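Local atomic coordinates of oxidoreductase, NAD-binding/iron-sulfur cluster-binding protein (Nitratireductor pacificus pht-3B, PDB entry 6ZXU), a protein that is a catabolic reductive dehalogenase, binding cobalamin and two [4Fe-4S] clusters that probably pass electrons to the corrinoid to remove halogen from organohalide substrates. Residues A[312-317]-A[690-695]; A[320-325]-A[332-337]; A[352-357]-A[455-460]; A[451-456]-A[513-518]; A[594-599]-A[624-629]. All blocks are in the same frame, centred on the assembly; numbering follows the deposited sequence.

Contact 1: A[312-317]-A[690-695]; sequences AKRGDF and TTLDAV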
# COMPACT_ATOMS: atom_id res chain seq x y z
N ALA A 312 -22.72 -12.10 5.23
CA ALA A 312 -21.84 -13.25 5.25
C ALA A 312 -20.49 -12.91 4.51
O ALA A 312 -20.52 -12.22 3.49
CB ALA A 312 -22.52 -14.45 4.58
N LYS A 313 -19.35 -13.37 5.01
CA LYS A 313 -18.10 -13.32 4.22
C LYS A 313 -18.27 -13.98 2.84
O LYS A 313 -17.66 -13.60 1.89
CB LYS A 313 -16.93 -14.02 4.91
CG LYS A 313 -16.09 -13.11 5.71
CD LYS A 313 -14.81 -13.68 6.21
CE LYS A 313 -13.79 -13.67 5.10
NZ LYS A 313 -12.48 -14.01 5.78
N ARG A 314 -19.12 -14.97 2.78
CA ARG A 314 -19.45 -15.66 1.57
C ARG A 314 -20.09 -14.74 0.52
O ARG A 314 -20.14 -15.10 -0.69
CB ARG A 314 -20.34 -16.87 1.90
CG ARG A 314 -20.89 -17.68 0.70
CD ARG A 314 -19.82 -18.37 -0.16
NE ARG A 314 -20.49 -19.14 -1.18
CZ ARG A 314 -21.06 -18.63 -2.27
NH1 ARG A 314 -20.91 -17.37 -2.53
NH2 ARG A 314 -21.70 -19.37 -3.14
N GLY A 315 -20.54 -13.55 0.91
CA GLY A 315 -21.08 -12.57 -0.01
C GLY A 315 -20.10 -11.58 -0.64
O GLY A 315 -20.49 -10.86 -1.56
N ASP A 316 -18.88 -11.51 -0.12
CA ASP A 316 -17.74 -10.83 -0.76
C ASP A 316 -17.73 -11.38 -2.21
O ASP A 316 -17.73 -12.57 -2.39
CB ASP A 316 -16.51 -11.19 0.07
CG ASP A 316 -15.12 -11.06 -0.67
OD1 ASP A 316 -15.04 -11.20 -1.89
OD2 ASP A 316 -14.06 -10.89 0.08
N PHE A 317 -17.72 -10.53 -3.23
CA PHE A 317 -17.82 -11.01 -4.58
C PHE A 317 -16.59 -11.77 -5.10
O PHE A 317 -16.78 -12.53 -6.03
CB PHE A 317 -18.25 -9.97 -5.59
CG PHE A 317 -19.73 -9.93 -5.82
CD1 PHE A 317 -20.56 -9.58 -4.82
CD2 PHE A 317 -20.28 -10.15 -7.09
CE1 PHE A 317 -21.95 -9.54 -5.00
CE2 PHE A 317 -21.63 -10.14 -7.29
CZ PHE A 317 -22.49 -9.81 -6.23
N THR A 690 -23.80 -19.49 4.90
CA THR A 690 -23.50 -20.12 3.64
C THR A 690 -21.98 -20.24 3.48
O THR A 690 -21.24 -19.31 3.80
CB THR A 690 -24.09 -19.33 2.47
OG1 THR A 690 -25.49 -19.02 2.74
CG2 THR A 690 -23.99 -20.11 1.21
N THR A 691 -21.54 -21.37 2.95
CA THR A 691 -20.09 -21.60 2.73
C THR A 691 -19.74 -21.68 1.25
O THR A 691 -20.60 -21.58 0.37
CB THR A 691 -19.65 -22.90 3.41
OG1 THR A 691 -20.18 -24.01 2.67
CG2 THR A 691 -20.10 -22.89 4.85
N LEU A 692 -18.46 -21.75 0.98
CA LEU A 692 -17.94 -21.91 -0.39
C LEU A 692 -18.39 -23.20 -1.07
O LEU A 692 -18.40 -23.26 -2.32
CB LEU A 692 -16.41 -21.88 -0.37
CG LEU A 692 -15.76 -20.53 -0.12
CD1 LEU A 692 -14.27 -20.65 0.20
CD2 LEU A 692 -16.00 -19.61 -1.34
N ASP A 693 -18.82 -24.18 -0.29
CA ASP A 693 -19.36 -25.44 -0.87
C ASP A 693 -20.67 -25.28 -1.56
O ASP A 693 -21.05 -26.13 -2.33
CB ASP A 693 -19.49 -26.52 0.19
N ALA A 694 -21.44 -24.22 -1.26
CA ALA A 694 -22.70 -24.00 -1.96
C ALA A 694 -22.49 -23.02 -3.10
O ALA A 694 -21.58 -22.19 -3.06
CB ALA A 694 -23.72 -23.41 -1.02
N VAL A 695 -23.39 -23.05 -4.09
CA VAL A 695 -23.39 -22.15 -5.20
C VAL A 695 -24.70 -21.37 -5.24
O VAL A 695 -25.77 -21.95 -5.06
CB VAL A 695 -23.24 -22.91 -6.53
CG1 VAL A 695 -23.13 -21.91 -7.67
CG2 VAL A 695 -21.95 -23.71 -6.53

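Contact 2: A[320-325]-A[332-337]; sequences RAEAGD and QEKKRF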
# COMPACT_ATOMS: atom_id res chain seq x y z
N ARG A 320 -17.77 -15.13 -4.01
CA ARG A 320 -18.79 -15.55 -4.92
C ARG A 320 -18.24 -16.11 -6.20
O ARG A 320 -18.68 -17.15 -6.71
CB ARG A 320 -19.79 -14.45 -5.21
CG ARG A 320 -20.51 -13.94 -3.97
CD ARG A 320 -21.82 -13.22 -4.29
NE ARG A 320 -22.89 -14.10 -4.76
CZ ARG A 320 -24.17 -13.77 -4.87
NH1 ARG A 320 -24.61 -12.56 -4.52
NH2 ARG A 320 -25.00 -14.62 -5.41
N ALA A 321 -17.20 -15.44 -6.74
CA ALA A 321 -16.53 -15.93 -7.94
C ALA A 321 -15.88 -17.29 -7.71
O ALA A 321 -16.07 -18.17 -8.50
CB ALA A 321 -15.48 -14.89 -8.39
N GLU A 322 -15.15 -17.44 -6.60
CA GLU A 322 -14.52 -18.66 -6.23
C GLU A 322 -15.55 -19.81 -6.13
O GLU A 322 -15.24 -20.92 -6.50
CB GLU A 322 -13.87 -18.51 -4.87
CG GLU A 322 -13.16 -19.76 -4.47
CD GLU A 322 -12.32 -19.60 -3.22
OE1 GLU A 322 -12.20 -18.44 -2.64
OE2 GLU A 322 -11.81 -20.69 -2.79
N ALA A 323 -16.73 -19.54 -5.58
CA ALA A 323 -17.75 -20.55 -5.37
C ALA A 323 -18.46 -20.96 -6.67
O ALA A 323 -19.12 -21.97 -6.68
CB ALA A 323 -18.80 -20.09 -4.39
N GLY A 324 -18.36 -20.14 -7.72
CA GLY A 324 -19.04 -20.38 -8.99
C GLY A 324 -20.23 -19.51 -9.25
O GLY A 324 -20.83 -19.64 -10.32
N ASP A 325 -20.60 -18.62 -8.32
CA ASP A 325 -21.78 -17.74 -8.50
C ASP A 325 -21.75 -16.88 -9.73
O ASP A 325 -22.76 -16.43 -10.20
CB ASP A 325 -21.94 -16.80 -7.29
CG ASP A 325 -22.08 -17.50 -5.94
OD1 ASP A 325 -22.08 -18.76 -5.86
OD2 ASP A 325 -22.22 -16.76 -4.89
N GLN A 332 -12.56 -20.22 -12.60
CA GLN A 332 -11.26 -20.73 -13.08
C GLN A 332 -10.16 -19.70 -12.81
O GLN A 332 -9.02 -20.09 -12.48
CB GLN A 332 -11.25 -21.08 -14.61
N GLU A 333 -10.49 -18.40 -12.96
CA GLU A 333 -9.46 -17.35 -12.89
C GLU A 333 -9.27 -16.74 -11.53
O GLU A 333 -8.28 -16.01 -11.33
CB GLU A 333 -9.73 -16.28 -13.89
CG GLU A 333 -9.38 -16.73 -15.32
CD GLU A 333 -7.81 -16.98 -15.55
OE1 GLU A 333 -6.92 -16.09 -15.29
OE2 GLU A 333 -7.46 -18.13 -15.97
N LYS A 334 -10.09 -17.15 -10.56
CA LYS A 334 -10.13 -16.52 -9.25
C LYS A 334 -8.78 -16.55 -8.57
O LYS A 334 -8.37 -15.52 -7.99
CB LYS A 334 -11.22 -17.12 -8.36
CG LYS A 334 -11.06 -17.00 -6.80
CD LYS A 334 -11.05 -15.66 -6.31
CE LYS A 334 -11.13 -15.52 -4.77
NZ LYS A 334 -10.15 -16.22 -3.92
N LYS A 335 -8.10 -17.70 -8.53
CA LYS A 335 -6.83 -17.77 -7.73
C LYS A 335 -5.69 -17.06 -8.50
O LYS A 335 -4.75 -16.54 -7.91
CB LYS A 335 -6.36 -19.22 -7.45
N ARG A 336 -5.81 -17.01 -9.81
CA ARG A 336 -4.67 -16.59 -10.64
C ARG A 336 -4.62 -15.10 -10.91
O ARG A 336 -3.54 -14.54 -11.15
CB ARG A 336 -4.85 -17.29 -11.98
CG ARG A 336 -3.71 -17.16 -12.86
CD ARG A 336 -3.99 -17.73 -14.24
NE ARG A 336 -2.88 -17.18 -15.02
CZ ARG A 336 -3.04 -16.43 -16.09
NH1 ARG A 336 -4.27 -16.13 -16.54
NH2 ARG A 336 -1.95 -16.04 -16.79
N PHE A 337 -5.77 -14.44 -10.96
CA PHE A 337 -5.87 -13.13 -11.61
C PHE A 337 -4.93 -12.02 -11.04
O PHE A 337 -4.43 -11.22 -11.81
CB PHE A 337 -7.30 -12.63 -11.70
CG PHE A 337 -7.80 -12.00 -10.43
CD1 PHE A 337 -8.33 -12.77 -9.45
CD2 PHE A 337 -7.73 -10.63 -10.25
CE1 PHE A 337 -8.81 -12.23 -8.26
CE2 PHE A 337 -8.20 -10.07 -9.07
CZ PHE A 337 -8.71 -10.87 -8.07

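Contact 3: A[352-357]-A[455-460]; sequences QNMVPL and RGAEIA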
# COMPACT_ATOMS: atom_id res chain seq x y z
N GLN A 352 0.76 -14.91 2.19
CA GLN A 352 0.04 -16.10 2.70
C GLN A 352 0.52 -16.55 4.07
O GLN A 352 -0.26 -16.98 4.90
CB GLN A 352 0.10 -17.23 1.70
CG GLN A 352 -0.70 -17.02 0.46
CD GLN A 352 -0.39 -18.14 -0.59
OE1 GLN A 352 0.68 -18.82 -0.54
NE2 GLN A 352 -1.31 -18.31 -1.55
N ASN A 353 1.79 -16.47 4.32
CA ASN A 353 2.33 -16.93 5.56
C ASN A 353 2.29 -15.99 6.69
O ASN A 353 2.71 -16.33 7.78
CB ASN A 353 3.72 -17.47 5.33
CG ASN A 353 3.67 -18.78 4.53
OD1 ASN A 353 3.39 -19.85 5.08
ND2 ASN A 353 3.88 -18.70 3.22
N MET A 354 1.85 -14.75 6.46
CA MET A 354 1.55 -13.86 7.57
C MET A 354 0.20 -14.16 8.20
O MET A 354 -0.07 -13.77 9.34
CB MET A 354 1.63 -12.39 7.13
CG MET A 354 3.05 -11.84 7.03
SD MET A 354 3.13 -10.06 6.71
CE MET A 354 2.56 -9.94 5.00
N VAL A 355 -0.68 -14.87 7.47
CA VAL A 355 -2.03 -15.12 7.95
C VAL A 355 -2.05 -15.85 9.34
O VAL A 355 -2.78 -15.40 10.25
CB VAL A 355 -2.86 -15.85 6.94
CG1 VAL A 355 -4.22 -16.17 7.52
CG2 VAL A 355 -3.02 -15.01 5.68
N PRO A 356 -1.21 -16.85 9.57
CA PRO A 356 -1.28 -17.52 10.89
C PRO A 356 -0.84 -16.64 12.03
O PRO A 356 -1.10 -17.00 13.19
CB PRO A 356 -0.29 -18.70 10.72
CG PRO A 356 -0.30 -18.98 9.26
CD PRO A 356 -0.37 -17.63 8.64
N LEU A 357 -0.21 -15.49 11.72
CA LEU A 357 0.29 -14.61 12.76
C LEU A 357 -0.64 -13.47 13.08
O LEU A 357 -0.27 -12.61 13.82
CB LEU A 357 1.67 -14.06 12.39
CG LEU A 357 2.76 -15.08 12.01
CD1 LEU A 357 4.12 -14.40 11.98
CD2 LEU A 357 2.83 -16.22 12.97
N ARG A 455 2.60 -4.79 2.60
CA ARG A 455 3.18 -3.84 3.52
C ARG A 455 2.26 -3.56 4.70
O ARG A 455 2.71 -3.50 5.88
CB ARG A 455 3.48 -2.53 2.81
CG ARG A 455 4.08 -1.43 3.66
CD ARG A 455 5.41 -1.79 4.30
NE ARG A 455 6.34 -2.43 3.34
CZ ARG A 455 6.97 -1.77 2.34
NH1 ARG A 455 6.79 -0.46 2.17
NH2 ARG A 455 7.78 -2.44 1.49
N GLY A 456 0.97 -3.37 4.42
CA GLY A 456 -0.03 -3.19 5.49
C GLY A 456 -0.09 -4.37 6.49
O GLY A 456 -0.10 -4.15 7.67
N ALA A 457 -0.17 -5.57 5.97
CA ALA A 457 -0.26 -6.79 6.74
C ALA A 457 0.91 -6.94 7.64
O ALA A 457 0.76 -7.31 8.82
CB ALA A 457 -0.42 -8.01 5.88
N GLU A 458 2.10 -6.61 7.17
CA GLU A 458 3.29 -6.57 8.01
C GLU A 458 3.22 -5.60 9.15
O GLU A 458 3.50 -5.93 10.31
CB GLU A 458 4.51 -6.27 7.13
CG GLU A 458 5.83 -6.00 7.85
CD GLU A 458 6.88 -5.50 6.82
OE1 GLU A 458 7.01 -6.14 5.78
OE2 GLU A 458 7.60 -4.53 7.03
N ILE A 459 2.83 -4.35 8.85
CA ILE A 459 2.75 -3.30 9.85
C ILE A 459 1.69 -3.60 10.91
O ILE A 459 1.95 -3.52 12.12
CB ILE A 459 2.46 -1.90 9.17
CG1 ILE A 459 3.71 -1.49 8.34
CG2 ILE A 459 2.02 -0.86 10.22
CD1 ILE A 459 3.39 -0.36 7.40
N ALA A 460 0.54 -4.05 10.47
CA ALA A 460 -0.54 -4.34 11.38
C ALA A 460 -0.28 -5.63 12.16
O ALA A 460 -0.75 -5.74 13.27
CB ALA A 460 -1.91 -4.43 10.67

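Contact 4: A[451-456]-A[513-518]; sequences RAYMRG and RSKSIV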
# COMPACT_ATOMS: atom_id res chain seq x y z
N ARG A 451 1.57 -5.06 -3.22
CA ARG A 451 2.56 -4.36 -2.43
C ARG A 451 1.92 -3.69 -1.21
O ARG A 451 2.36 -3.83 -0.10
CB ARG A 451 3.28 -3.31 -3.25
CG ARG A 451 4.14 -2.37 -2.40
CD ARG A 451 4.54 -1.08 -3.04
NE ARG A 451 4.95 -0.08 -2.08
CZ ARG A 451 4.08 0.75 -1.47
NH1 ARG A 451 2.77 0.73 -1.80
NH2 ARG A 451 4.48 1.62 -0.58
N ALA A 452 0.83 -2.98 -1.43
CA ALA A 452 0.17 -2.26 -0.35
C ALA A 452 -0.43 -3.25 0.66
O ALA A 452 -0.39 -2.98 1.85
CB ALA A 452 -0.86 -1.30 -0.95
N TYR A 453 -1.03 -4.31 0.17
CA TYR A 453 -1.58 -5.39 1.01
C TYR A 453 -0.49 -6.05 1.86
O TYR A 453 -0.65 -6.18 3.08
CB TYR A 453 -2.18 -6.45 0.16
CG TYR A 453 -3.55 -6.12 -0.36
CD1 TYR A 453 -4.40 -5.35 0.37
CD2 TYR A 453 -4.01 -6.68 -1.50
CE1 TYR A 453 -5.68 -5.12 -0.07
CE2 TYR A 453 -5.27 -6.43 -1.99
CZ TYR A 453 -6.14 -5.69 -1.24
OH TYR A 453 -7.48 -5.48 -1.67
N MET A 454 0.63 -6.35 1.24
CA MET A 454 1.73 -6.94 1.92
C MET A 454 2.34 -6.02 2.96
O MET A 454 2.54 -6.42 4.13
CB MET A 454 2.78 -7.40 0.90
CG MET A 454 4.04 -8.09 1.45
SD MET A 454 5.22 -6.84 1.94
CE MET A 454 5.44 -5.74 0.43
N ARG A 455 2.60 -4.79 2.60
CA ARG A 455 3.18 -3.84 3.52
C ARG A 455 2.26 -3.56 4.70
O ARG A 455 2.71 -3.50 5.88
CB ARG A 455 3.48 -2.53 2.81
CG ARG A 455 4.08 -1.43 3.66
CD ARG A 455 5.41 -1.79 4.30
NE ARG A 455 6.34 -2.43 3.34
CZ ARG A 455 6.97 -1.77 2.34
NH1 ARG A 455 6.79 -0.46 2.17
NH2 ARG A 455 7.78 -2.44 1.49
N GLY A 456 0.97 -3.37 4.42
CA GLY A 456 -0.03 -3.19 5.49
C GLY A 456 -0.09 -4.37 6.49
O GLY A 456 -0.10 -4.15 7.67
N ARG A 513 -6.01 6.61 -3.79
CA ARG A 513 -4.81 5.84 -4.12
C ARG A 513 -4.29 5.05 -2.91
O ARG A 513 -3.19 5.21 -2.51
CB ARG A 513 -3.77 6.81 -4.65
CG ARG A 513 -2.73 6.21 -5.48
CD ARG A 513 -1.71 7.22 -5.89
NE ARG A 513 -1.19 7.93 -4.76
CZ ARG A 513 -1.25 9.22 -4.55
NH1 ARG A 513 -1.78 10.02 -5.42
NH2 ARG A 513 -0.69 9.73 -3.47
N SER A 514 -5.08 4.23 -2.32
CA SER A 514 -4.70 3.61 -1.04
C SER A 514 -5.24 2.21 -0.89
O SER A 514 -6.18 1.81 -1.67
CB SER A 514 -5.27 4.43 0.11
OG SER A 514 -6.62 4.13 0.20
N LYS A 515 -4.53 1.40 -0.09
CA LYS A 515 -5.09 0.21 0.45
C LYS A 515 -5.08 0.41 1.95
O LYS A 515 -4.21 1.05 2.49
CB LYS A 515 -4.37 -1.13 0.07
CG LYS A 515 -4.45 -1.55 -1.40
CD LYS A 515 -5.87 -1.99 -1.79
CE LYS A 515 -5.84 -2.75 -3.03
NZ LYS A 515 -7.18 -3.36 -3.30
N SER A 516 -6.14 -0.06 2.59
CA SER A 516 -6.24 -0.01 4.03
C SER A 516 -5.83 -1.37 4.57
O SER A 516 -5.97 -2.39 3.94
CB SER A 516 -7.67 0.31 4.47
OG SER A 516 -8.56 -0.63 3.93
N ILE A 517 -5.35 -1.33 5.79
CA ILE A 517 -5.27 -2.49 6.68
C ILE A 517 -5.94 -2.05 7.99
O ILE A 517 -5.87 -0.90 8.40
CB ILE A 517 -3.78 -2.91 6.86
CG1 ILE A 517 -3.61 -4.21 7.66
CG2 ILE A 517 -2.97 -1.80 7.54
CD1 ILE A 517 -3.97 -5.44 6.97
N VAL A 518 -6.61 -2.98 8.62
CA VAL A 518 -7.25 -2.80 9.91
C VAL A 518 -6.75 -3.85 10.88
O VAL A 518 -6.53 -5.00 10.52
CB VAL A 518 -8.78 -2.90 9.81
CG1 VAL A 518 -9.40 -2.71 11.15
CG2 VAL A 518 -9.34 -1.90 8.86

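Contact 5: A[594-599]-A[624-629]; sequences MCPWNR and AMDDAL. With NA (sodium ion), chain G; SF4 (iron/sulfur cluster), chain D.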
# COMPACT_ATOMS: atom_id res chain seq x y z
N MET A 594 -7.61 7.66 -12.50
CA MET A 594 -8.20 8.73 -13.27
C MET A 594 -8.76 9.89 -12.41
O MET A 594 -9.01 11.01 -12.89
CB MET A 594 -9.25 8.14 -14.22
CG MET A 594 -8.71 7.17 -15.25
SD MET A 594 -7.58 7.96 -16.41
CE MET A 594 -6.24 7.46 -15.71
N CYS A 595 -8.91 9.66 -11.13
CA CYS A 595 -9.47 10.63 -10.25
C CYS A 595 -8.65 11.93 -10.19
O CYS A 595 -7.47 11.88 -9.98
CB CYS A 595 -9.67 10.02 -8.84
SG CYS A 595 -10.57 11.10 -7.72
N PRO A 596 -9.30 13.11 -10.31
CA PRO A 596 -8.57 14.36 -10.14
C PRO A 596 -7.81 14.49 -8.83
O PRO A 596 -6.76 15.14 -8.80
CB PRO A 596 -9.66 15.43 -10.20
CG PRO A 596 -10.72 14.80 -11.00
CD PRO A 596 -10.71 13.35 -10.61
N TRP A 597 -8.27 13.88 -7.77
CA TRP A 597 -7.58 13.90 -6.47
C TRP A 597 -6.32 13.04 -6.41
O TRP A 597 -5.57 13.12 -5.43
CB TRP A 597 -8.51 13.48 -5.35
CG TRP A 597 -9.67 14.44 -5.12
CD1 TRP A 597 -10.83 14.43 -5.77
CD2 TRP A 597 -9.75 15.48 -4.13
NE1 TRP A 597 -11.67 15.38 -5.26
CE2 TRP A 597 -11.02 16.07 -4.27
CE3 TRP A 597 -8.90 15.95 -3.12
CZ2 TRP A 597 -11.47 17.06 -3.45
CZ3 TRP A 597 -9.33 16.97 -2.31
CH2 TRP A 597 -10.60 17.55 -2.51
N ASN A 598 -6.11 12.22 -7.42
CA ASN A 598 -4.88 11.50 -7.56
C ASN A 598 -3.87 12.43 -8.20
O ASN A 598 -3.89 12.63 -9.42
CB ASN A 598 -5.12 10.18 -8.36
CG ASN A 598 -3.78 9.43 -8.67
OD1 ASN A 598 -2.87 9.38 -7.86
ND2 ASN A 598 -3.63 9.03 -9.92
N ARG A 599 -3.00 13.02 -7.41
CA ARG A 599 -2.06 14.04 -7.88
C ARG A 599 -0.69 13.85 -7.32
O ARG A 599 -0.51 13.21 -6.30
CB ARG A 599 -2.43 15.41 -7.34
CG ARG A 599 -3.77 15.85 -7.70
CD ARG A 599 -3.91 17.32 -7.44
NE ARG A 599 -5.08 17.79 -8.15
CZ ARG A 599 -6.26 17.90 -7.57
NH1 ARG A 599 -6.39 17.58 -6.30
NH2 ARG A 599 -7.31 18.33 -8.29
N ALA A 624 -12.97 20.37 -14.76
CA ALA A 624 -12.86 20.55 -16.22
C ALA A 624 -11.42 20.67 -16.69
O ALA A 624 -11.04 20.06 -17.71
CB ALA A 624 -13.66 21.74 -16.65
N MET A 625 -10.60 21.37 -15.93
CA MET A 625 -9.20 21.50 -16.32
C MET A 625 -8.42 20.23 -16.16
O MET A 625 -7.39 20.03 -16.83
CB MET A 625 -8.51 22.66 -15.60
CG MET A 625 -8.96 24.05 -16.08
SD MET A 625 -8.94 24.37 -17.90
CE MET A 625 -7.21 24.13 -18.17
N ASP A 626 -8.90 19.33 -15.30
CA ASP A 626 -8.21 18.09 -15.15
C ASP A 626 -8.22 17.31 -16.49
O ASP A 626 -7.29 16.63 -16.79
CB ASP A 626 -8.85 17.25 -14.03
CG ASP A 626 -7.90 16.16 -13.54
OD1 ASP A 626 -6.88 16.56 -12.88
OD2 ASP A 626 -8.16 14.93 -13.74
N ASP A 627 -9.32 17.39 -17.21
CA ASP A 627 -9.39 16.80 -18.59
C ASP A 627 -8.66 17.64 -19.64
O ASP A 627 -7.88 17.09 -20.43
CB ASP A 627 -10.83 16.64 -18.96
CG ASP A 627 -11.42 15.46 -18.26
OD1 ASP A 627 -10.61 14.46 -18.02
OD2 ASP A 627 -12.65 15.51 -17.96
N ALA A 628 -8.84 18.97 -19.59
CA ALA A 628 -8.22 19.86 -20.60
C ALA A 628 -6.71 19.73 -20.55
O ALA A 628 -6.07 19.64 -21.60
CB ALA A 628 -8.62 21.27 -20.42
N LEU A 629 -6.13 19.62 -19.36
CA LEU A 629 -4.71 19.37 -19.22
C LEU A 629 -4.30 17.90 -19.36
O LEU A 629 -3.14 17.55 -19.16
CB LEU A 629 -4.21 19.93 -17.89
CG LEU A 629 -4.55 21.42 -17.72
CD1 LEU A 629 -4.09 21.93 -16.37
CD2 LEU A 629 -4.00 22.32 -18.79
NA NA G . -5.17 12.82 -11.60
FE1 SF4 D . -14.92 9.95 -9.30
FE2 SF4 D . -14.40 12.66 -9.78
FE3 SF4 D . -12.77 11.27 -8.14
FE4 SF4 D . -15.30 11.79 -7.27
S1 SF4 D . -13.63 13.25 -7.79
S2 SF4 D . -14.26 9.87 -7.16
S3 SF4 D . -16.32 11.62 -9.26
S4 SF4 D . -13.19 10.96 -10.33
O HOH W 1 -6.83 12.89 -13.15
O HOH W 2 -5.16 15.11 -11.22
O HOH W 3 -6.56 18.58 -11.20
O HOH W 4 -4.04 11.06 -12.92

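Contact 1: A[312-317]-A[690-695]
Thr691 O is gripped from opposite faces of its carbonyl plane, by Arg314 NE at 2.9 Å on one side and by Ala694 N, 3.2 Å from the same Thr691 O, on the other. The guanidinium spends a second N-H on the same loop: Arg314 NH2 meets Ala694 O at 2.8 Å in a fairly straight bond (165°), whereas the NE bond is more bent (143°). Both oxygens lie at the edge of the guanidinium, close to its plane, while the donors stand above the carbonyl planes. The two acceptors are the carbonyls of the first and last residues of a type I beta turn, Thr691 to Ala694, so one arginine clasps both its ends; an ST turn from Thr691 OG1 to Asp693 N lies over the same residues. CG of Arg314 runs anti to the backbone N, and a bend at chi2 (63°) leads the chain past Thr690, where Arg314 CB comes within 3.2 Å of Thr690 O and Arg314 CG packs on Thr690 CG2 at 4.0 Å. Thr690 OG1 turns instead to Pro687 O. Two residues past Arg314, Asp316 N-caps helix 317-323, and Phe317 N at its start hydrogen-bonds cobalamin.

Contact 2: A[320-325]-A[332-337]
Glu322, on helix 317-323, and Lys334, near the end of helix 328-333, share a long salt bridge, Lys334 NZ lying 3.3 Å from Glu322 OE1 in a weak hydrogen bond. Lys334 CG also rests 3.7 Å from Glu322 CB, the chains crossing obliquely. Glu322 is extended; Lys334 bends at chi2 and chi4 (55°), bringing its ammonium back to the carboxylate. Helix 317-323 ends in a Schellman motif, the amides of Gly324 (positive phi) and Asp325 bonded back into the last turn. An alanine in place of this lysine is likely to leave Glu322 OE1 without its cationic mate and Glu322 CB without the lysine chain against it. Arg320 NE reaches the anti lone pair of Asp325 OD2 at 2.7 Å, in the guanidinium plane; OD2 also pairs with Arg314, OD1 accepts from Leu696 N, and Arg320 NH1 and NH2 donate to Leu684 O and Leu696 O. Arg336 NH1 donates to Glu333 OE1 at 2.9 Å from the syn side, somewhat out of the carboxylate plane, and NH2 pairs with Glu645.

Contact 3: A[352-357]-A[455-460]
Met354, on helix 342-354 shortly before the 3-10 segment 355-357, reaches across to Ala457 and Glu458 on the long helix 445-469, a helix-to-helix contact carried by one thioether. The apolar part is a methyl against a methyl: Met354 CE touches Ala457 CB at 3.7 Å. The sulfur packs on backbone, with Met354 SD 3.6 Å from Glu458 N and 3.7 Å from Glu458 CA. Torsions explain the reach: CG is turned away from the carbonyl carbon (chi1 -79°), the chain runs straight through chi2, and the kink at chi3 (-70°) turns the methyl onto Ala457 CB. With an alanine in its place, a gap would probably open between the helices, and Ala457 CB would lose its methyl partner. Polar groups point elsewhere. The carboxylate of Glu458 is drawn off to Arg175 of helix 168-190, while the methionine meets the base of the side chain and the backbone beside it. Leu83 of helix 74-85 also touches Met354, while Leu357, its amide bonded to Met354 O at 2.9 Å, lies against the same helix. At the base of the glutamate side chain, Glu458 CB stands 4.1 Å from Met354 SD.

Contact 4: A[451-456]-A[513-518]
Helix 445-469 packs on strand 514-521 beside the cobalamin pocket, and Tyr453 and Lys515, both in that pocket, cross here. The local axes run 8.0 Å apart at -27°. Lys515 NZ donates to Tyr453 OH at 2.7 Å. The aliphatic chain of Lys515 passes at a slant over the phenol, CG over one ring face and Lys515 CE 3.5 Å from Tyr453 CZ; a bend at chi2 (-70°) swings it that way. Beside it, Ala452 CB touches Lys515 CG at 3.6 Å. The ammonium also hydrogen-bonds O39 of cobalamin, linking the tyrosine hydroxyl to the cofactor. One helical turn on, Ile517 CG1 sits 3.5 Å from Gly456 O; a CB on Gly456 would lie only 3.1 Å from Ile517 CB, so the missing side chain permits this close approach. The strand also offers Ser514 OG and the carbonyl Ser516 O to cobalamin. Strand 514-521 lies between 422-429 and 474-477 in the antiparallel sheet, and helix 168-190 packs on the helix at Met454.

Contact 5: A[594-599]-A[624-629]
With its CG anti to the backbone N (chi1 -161°), Asp626 sends its carboxylate from helix 619-628 across Pro596 at about a right angle, Asp626 OD2 coming 3.7 Å from Pro596 CA. The corresponding torsion of Cys595, chi1 -172°, carries SG the other way, to iron. Cys595 and Pro596 belong to a ferredoxin-type [4Fe-4S] site: Cys595 SG binds FE3 at 2.2 Å, and the Trp597 ring presents its edge to the cluster, Trp597 CD1 lying 3.6 Å from S1 of the cluster. Cys595 to Asn598 form a type I beta turn, whose Cys595 and Asn598 carbonyls bind a sodium ion. Asn598 O binds the sodium at 2.5 Å and Cys595 O more loosely at 3.0 Å, with three waters completing the observed ligands. Asp626 acts from the second shell. Its OD2 takes a hydrogen bond from water 1, which also donates to Met594 O, and OD1 takes one at 2.8 Å from water 2, which also donates to Pro596 O. Lys544 pairs with OD2 and Asn631 ND2 bonds OD1, fixing the carboxylate's rotation. Arg599 lays its guanidinium face over Pro596 O, which stands 3.0 Å above the plane. At the guanidinium edge, Arg599 NH2 donates to water 3 at 3.0 Å, and water 3 donates in turn to Asp626 OD1.

How the contacts relate
Contacts 1 and 2 form one patch, centres about 12 Å apart, where Arg314 NH1 bridges to Asp325 OD2 at 2.8 Å; the side chain of Arg314 is about 9 Å from cobalamin and that of Lys334 about 8 Å. Contacts 3 and 4 share helix 445-469: Ala460 CB touches Ile517 CG1 at 3.5 Å, and Met354 CE lies 3.6 Å from Met454 O. Contact 4 stands at cobalamin itself. It reaches contact 5, centres about 24 Å away, through a probable hydrogen bond from Arg513 NH1 to Asn598 OD1 (2.7 Å), so the residue leading into the strand beside cobalamin connects to the loop holding an iron-sulfur cluster. Contacts 1 and 5 lie farthest apart, about 38 Å between centres.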